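Local coordinates for protein L-threonine dehydrogenase (Flavobacterium frigidimaris, PDB 2YY7) that probably oxidises L-threonine at its 3-hydroxyl group, using a bound nicotinamide-adenine-dinucleotide as the hydride acceptor, at residues 119-133 and 276-288. Residues are numbered along the deposited sequence; the frame is centred on the assembly and turned at random.
Sequences IAVFGPTTPKENTPQ and ADSWPASIDDSQA
The Trp279 indole lies with one face over the backbone of Ala120, whose CA stands 3.3 Å above the ring plane, while Ile119 CD1 meets Trp279 CE3 at 3.8 Å. In the plane of the ring, at its edge, Trp279 NE1 donates to a water that in turn donates to Ala120 O. With an alanine in place of Trp279, that water would probably lose its N-H donor, and Ile119 and Ala120 their packing. The Pro280 ring crosses Phe122 at about a right angle, Pro280 CD lying 3.6 Å from Phe122 CB. The Phe122 ring is itself held between Val121 CG2, over its centre, and Thr131 CG2 on the opposite face. Lys128 O takes both Ala281 N (2.6 Å) and Ser282 N, both in the Lys128 carbonyl plane. Ser282 OG receives Asn130 N nearly straight at 173° and donates to Glu129 OE1 from above the carboxylate plane. A single bridge follows, Thr131 N to Ser282 O (3.1 Å) and Asp284 N to Thr131 O (2.9 Å). The contact borders the Rossmann-fold cofactor site, the Ala120 side chain about 5 Å from that of NAD(+)-binding Lys147. It joins the loop after strand 112-118 to the chain between helices 272-276 and 286-292, with Ile119 and Ile283 touching Pro212 of strand 211-215.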
loop_
_atom_site.group_PDB
_atom_site.type_symbol
_atom_site.label_atom_id
_atom_site.label_comp_id
_atom_site.label_asym_id
_atom_site.label_seq_id
_atom_site.Cartn_x
_atom_site.Cartn_y
_atom_site.Cartn_z
ATOM N N ILE A 119 -8.844 0.879 -11.027
ATOM C CA ILE A 119 -9.281 2.187 -10.557
ATOM C C ILE A 119 -9.619 2.045 -9.073
ATOM O O ILE A 119 -9.870 3.032 -8.383
ATOM C CB ILE A 119 -10.542 2.669 -11.302
ATOM C CG1 ILE A 119 -11.610 1.567 -11.280
ATOM C CG2 ILE A 119 -10.178 3.082 -12.725
ATOM C CD1 ILE A 119 -12.979 2.017 -11.775
ATOM N N ALA A 120 -9.627 0.803 -8.589
ATOM C CA ALA A 120 -9.927 0.524 -7.188
ATOM C C ALA A 120 -8.813 1.010 -6.261
ATOM O O ALA A 120 -8.975 0.999 -5.038
ATOM C CB ALA A 120 -10.155 -0.971 -6.985
ATOM N N VAL A 121 -7.682 1.426 -6.836
ATOM C CA VAL A 121 -6.571 1.931 -6.030
ATOM C C VAL A 121 -6.906 3.307 -5.449
ATOM O O VAL A 121 -6.245 3.784 -4.522
ATOM C CB VAL A 121 -5.259 2.040 -6.854
ATOM C CG1 VAL A 121 -4.840 0.664 -7.345
ATOM C CG2 VAL A 121 -5.442 2.994 -8.030
ATOM N N PHE A 122 -7.938 3.943 -5.994
ATOM C CA PHE A 122 -8.354 5.255 -5.519
ATOM C C PHE A 122 -9.328 5.106 -4.351
ATOM O O PHE A 122 -9.927 4.048 -4.169
ATOM C CB PHE A 122 -8.992 6.041 -6.667
ATOM C CG PHE A 122 -8.048 6.293 -7.813
ATOM C CD1 PHE A 122 -6.877 7.024 -7.617
ATOM C CD2 PHE A 122 -8.310 5.775 -9.079
ATOM C CE1 PHE A 122 -5.983 7.235 -8.661
ATOM C CE2 PHE A 122 -7.417 5.982 -10.135
ATOM C CZ PHE A 122 -6.253 6.712 -9.924
ATOM N N GLY A 123 -9.473 6.163 -3.556
ATOM C CA GLY A 123 -10.358 6.107 -2.409
ATOM C C GLY A 123 -11.280 7.305 -2.275
ATOM O O GLY A 123 -11.319 8.166 -3.164
ATOM N N PRO A 124 -12.015 7.400 -1.153
ATOM C CA PRO A 124 -12.973 8.465 -0.822
ATOM C C PRO A 124 -12.411 9.880 -0.916
ATOM O O PRO A 124 -13.139 10.831 -1.202
ATOM C CB PRO A 124 -13.388 8.130 0.614
ATOM C CG PRO A 124 -13.168 6.652 0.714
ATOM C CD PRO A 124 -11.872 6.466 -0.020
ATOM N N THR A 125 -11.114 10.008 -0.663
ATOM C CA THR A 125 -10.435 11.296 -0.680
ATOM C C THR A 125 -9.803 11.642 -2.028
ATOM O O THR A 125 -9.159 12.683 -2.171
ATOM C CB THR A 125 -9.348 11.332 0.417
ATOM O OG1 THR A 125 -8.555 10.139 0.346
ATOM C CG2 THR A 125 -9.987 11.419 1.802
ATOM N N THR A 126 -9.987 10.772 -3.015
ATOM C CA THR A 126 -9.436 10.997 -4.347
ATOM C C THR A 126 -10.400 11.853 -5.167
ATOM O O THR A 126 -11.598 11.581 -5.185
ATOM C CB THR A 126 -9.244 9.669 -5.099
ATOM O OG1 THR A 126 -8.319 8.838 -4.391
ATOM C CG2 THR A 126 -8.727 9.922 -6.500
ATOM N N PRO A 127 -9.893 12.904 -5.847
ATOM C CA PRO A 127 -10.758 13.767 -6.666
ATOM C C PRO A 127 -11.608 12.862 -7.562
ATOM O O PRO A 127 -11.088 11.920 -8.163
ATOM C CB PRO A 127 -9.755 14.599 -7.458
ATOM C CG PRO A 127 -8.643 14.781 -6.467
ATOM C CD PRO A 127 -8.498 13.383 -5.874
ATOM N N LYS A 128 -12.901 13.146 -7.660
ATOM C CA LYS A 128 -13.790 12.289 -8.436
ATOM C C LYS A 128 -13.877 12.510 -9.946
ATOM O O LYS A 128 -14.300 11.606 -10.673
ATOM C CB LYS A 128 -15.194 12.336 -7.824
ATOM C CG LYS A 128 -15.176 12.232 -6.298
ATOM C CD LYS A 128 -16.493 11.742 -5.726
ATOM C CE LYS A 128 -16.555 10.225 -5.710
ATOM N NZ LYS A 128 -15.650 9.616 -4.684
ATOM N N GLU A 129 -13.478 13.683 -10.428
ATOM C CA GLU A 129 -13.548 13.949 -11.859
ATOM C C GLU A 129 -12.160 14.141 -12.469
ATOM O O GLU A 129 -11.316 14.833 -11.907
ATOM C CB GLU A 129 -14.422 15.180 -12.123
ATOM C CG GLU A 129 -15.046 15.182 -13.513
ATOM C CD GLU A 129 -16.135 14.126 -13.673
ATOM O OE1 GLU A 129 -16.276 13.583 -14.786
ATOM O OE2 GLU A 129 -16.862 13.850 -12.695
ATOM N N ASN A 130 -11.929 13.521 -13.622
ATOM C CA ASN A 130 -10.639 13.604 -14.301
ATOM C C ASN A 130 -9.488 13.343 -13.327
ATOM O O ASN A 130 -8.522 14.101 -13.264
ATOM C CB ASN A 130 -10.466 14.978 -14.959
ATOM C CG ASN A 130 -11.523 15.254 -16.015
ATOM O OD1 ASN A 130 -12.701 15.423 -15.704
ATOM N ND2 ASN A 130 -11.105 15.291 -17.272
ATOM N N THR A 131 -9.606 12.261 -12.565
ATOM C CA THR A 131 -8.584 11.888 -11.591
ATOM C C THR A 131 -7.203 11.863 -12.241
ATOM O O THR A 131 -6.999 11.194 -13.257
ATOM C CB THR A 131 -8.871 10.499 -11.006
ATOM O OG1 THR A 131 -10.205 10.476 -10.483
ATOM C CG2 THR A 131 -7.883 10.178 -9.885
ATOM N N PRO A 132 -6.238 12.595 -11.660
ATOM C CA PRO A 132 -4.863 12.672 -12.170
ATOM C C PRO A 132 -4.082 11.367 -11.986
ATOM O O PRO A 132 -4.456 10.522 -11.174
ATOM C CB PRO A 132 -4.244 13.805 -11.347
ATOM C CG PRO A 132 -5.439 14.605 -10.864
ATOM C CD PRO A 132 -6.426 13.523 -10.531
ATOM N N GLN A 133 -2.994 11.220 -12.740
ATOM C CA GLN A 133 -2.132 10.047 -12.647
ATOM C C GLN A 133 -1.507 10.011 -11.250
ATOM O O GLN A 133 -1.379 8.949 -10.637
ATOM C CB GLN A 133 -1.022 10.119 -13.700
ATOM C CG GLN A 133 0.124 9.124 -13.473
ATOM C CD GLN A 133 -0.264 7.691 -13.780
ATOM O OE1 GLN A 133 0.124 6.766 -13.065
ATOM N NE2 GLN A 133 -1.014 7.496 -14.861
ATOM N N ALA A 276 -18.350 1.500 -4.884
ATOM C CA ALA A 276 -18.462 2.459 -5.977
ATOM C C ALA A 276 -18.371 3.907 -5.496
ATOM O O ALA A 276 -17.719 4.735 -6.133
ATOM C CB ALA A 276 -19.774 2.241 -6.728
ATOM N N ASP A 277 -19.029 4.217 -4.383
ATOM C CA ASP A 277 -18.998 5.578 -3.858
ATOM C C ASP A 277 -17.598 6.012 -3.421
ATOM O O ASP A 277 -17.339 7.203 -3.279
ATOM C CB ASP A 277 -19.972 5.741 -2.687
ATOM C CG ASP A 277 -21.431 5.630 -3.114
ATOM O OD1 ASP A 277 -21.755 5.992 -4.265
ATOM O OD2 ASP A 277 -22.257 5.194 -2.290
ATOM N N SER A 278 -16.694 5.056 -3.211
ATOM C CA SER A 278 -15.336 5.404 -2.805
ATOM C C SER A 278 -14.410 5.578 -4.014
ATOM O O SER A 278 -13.230 5.896 -3.854
ATOM C CB SER A 278 -14.756 4.343 -1.867
ATOM O OG SER A 278 -14.325 3.203 -2.584
ATOM N N TRP A 279 -14.944 5.376 -5.219
ATOM C CA TRP A 279 -14.147 5.519 -6.439
ATOM C C TRP A 279 -14.493 6.773 -7.236
ATOM O O TRP A 279 -15.565 7.353 -7.068
ATOM C CB TRP A 279 -14.340 4.320 -7.375
ATOM C CG TRP A 279 -13.901 3.004 -6.843
ATOM C CD1 TRP A 279 -13.148 2.768 -5.727
ATOM C CD2 TRP A 279 -14.163 1.727 -7.430
ATOM N NE1 TRP A 279 -12.925 1.418 -5.586
ATOM C CE2 TRP A 279 -13.538 0.756 -6.619
ATOM C CE3 TRP A 279 -14.867 1.307 -8.569
ATOM C CZ2 TRP A 279 -13.594 -0.610 -6.909
ATOM C CZ3 TRP A 279 -14.922 -0.055 -8.858
ATOM C CH2 TRP A 279 -14.289 -0.995 -8.030
ATOM N N PRO A 280 -13.578 7.200 -8.124
ATOM C CA PRO A 280 -13.756 8.381 -8.976
ATOM C C PRO A 280 -14.863 8.147 -10.000
ATOM O O PRO A 280 -15.312 7.016 -10.191
ATOM C CB PRO A 280 -12.395 8.531 -9.653
ATOM C CG PRO A 280 -11.448 7.919 -8.668
ATOM C CD PRO A 280 -12.198 6.694 -8.225
ATOM N N ALA A 281 -15.292 9.217 -10.663
ATOM C CA ALA A 281 -16.336 9.117 -11.676
ATOM C C ALA A 281 -15.708 9.032 -13.067
ATOM O O ALA A 281 -16.215 8.321 -13.943
ATOM C CB ALA A 281 -17.272 10.333 -11.590
ATOM N N SER A 282 -14.609 9.757 -13.262
ATOM C CA SER A 282 -13.897 9.779 -14.543
ATOM C C SER A 282 -12.387 9.868 -14.302
ATOM O O SER A 282 -11.947 10.410 -13.290
ATOM C CB SER A 282 -14.363 10.970 -15.386
ATOM O OG SER A 282 -14.083 12.186 -14.718
ATOM N N ILE A 283 -11.603 9.366 -15.254
ATOM C CA ILE A 283 -10.144 9.321 -15.127
ATOM C C ILE A 283 -9.356 10.085 -16.201
ATOM O O ILE A 283 -9.710 10.050 -17.378
ATOM C CB ILE A 283 -9.663 7.838 -15.163
ATOM C CG1 ILE A 283 -10.320 7.039 -14.031
ATOM C CG2 ILE A 283 -8.139 7.768 -15.090
ATOM C CD1 ILE A 283 -9.872 7.427 -12.645
ATOM N N ASP A 284 -8.284 10.761 -15.789
ATOM C CA ASP A 284 -7.421 11.488 -16.728
ATOM C C ASP A 284 -6.237 10.581 -17.072
ATOM O O ASP A 284 -5.352 10.373 -16.245
ATOM C CB ASP A 284 -6.899 12.788 -16.104
ATOM C CG ASP A 284 -5.940 13.542 -17.026
ATOM O OD1 ASP A 284 -5.465 14.628 -16.633
ATOM O OD2 ASP A 284 -5.657 13.054 -18.141
ATOM N N ASP A 285 -6.220 10.047 -18.292
ATOM C CA ASP A 285 -5.146 9.151 -18.705
ATOM C C ASP A 285 -4.171 9.771 -19.703
ATOM O O ASP A 285 -3.665 9.074 -20.584
ATOM C CB ASP A 285 -5.736 7.882 -19.317
ATOM C CG ASP A 285 -6.525 8.159 -20.587
ATOM O OD1 ASP A 285 -6.952 7.187 -21.237
ATOM O OD2 ASP A 285 -6.720 9.346 -20.936
ATOM N N SER A 286 -3.897 11.066 -19.556
ATOM C CA SER A 286 -2.986 11.771 -20.463
ATOM C C SER A 286 -1.569 11.198 -20.563
ATOM O O SER A 286 -0.985 11.184 -21.650
ATOM C CB SER A 286 -2.902 13.250 -20.078
ATOM O OG SER A 286 -4.139 13.902 -20.314
ATOM N N GLN A 287 -1.005 10.734 -19.449
ATOM C CA GLN A 287 0.346 10.175 -19.492
ATOM C C GLN A 287 0.409 8.933 -20.381
ATOM O O GLN A 287 1.392 8.715 -21.092
ATOM C CB GLN A 287 0.849 9.825 -18.086
ATOM C CG GLN A 287 1.359 11.008 -17.262
ATOM C CD GLN A 287 0.247 11.806 -16.593
ATOM O OE1 GLN A 287 0.513 12.723 -15.811
ATOM N NE2 GLN A 287 -0.999 11.460 -16.895
ATOM N N ALA A 288 -0.638 8.115 -20.341
ATOM C CA ALA A 288 -0.673 6.908 -21.163
ATOM C C ALA A 288 -0.719 7.274 -22.645
ATOM O O ALA A 288 -0.002 6.696 -23.466
ATOM C CB ALA A 288 -1.885 6.059 -20.796
HETATM O O HOH W 1 -10.968 0.387 -3.467
HETATM O O HOH W 2 -11.584 2.802 -2.342
HETATM O O HOH W 3 -15.992 9.774 -1.941
#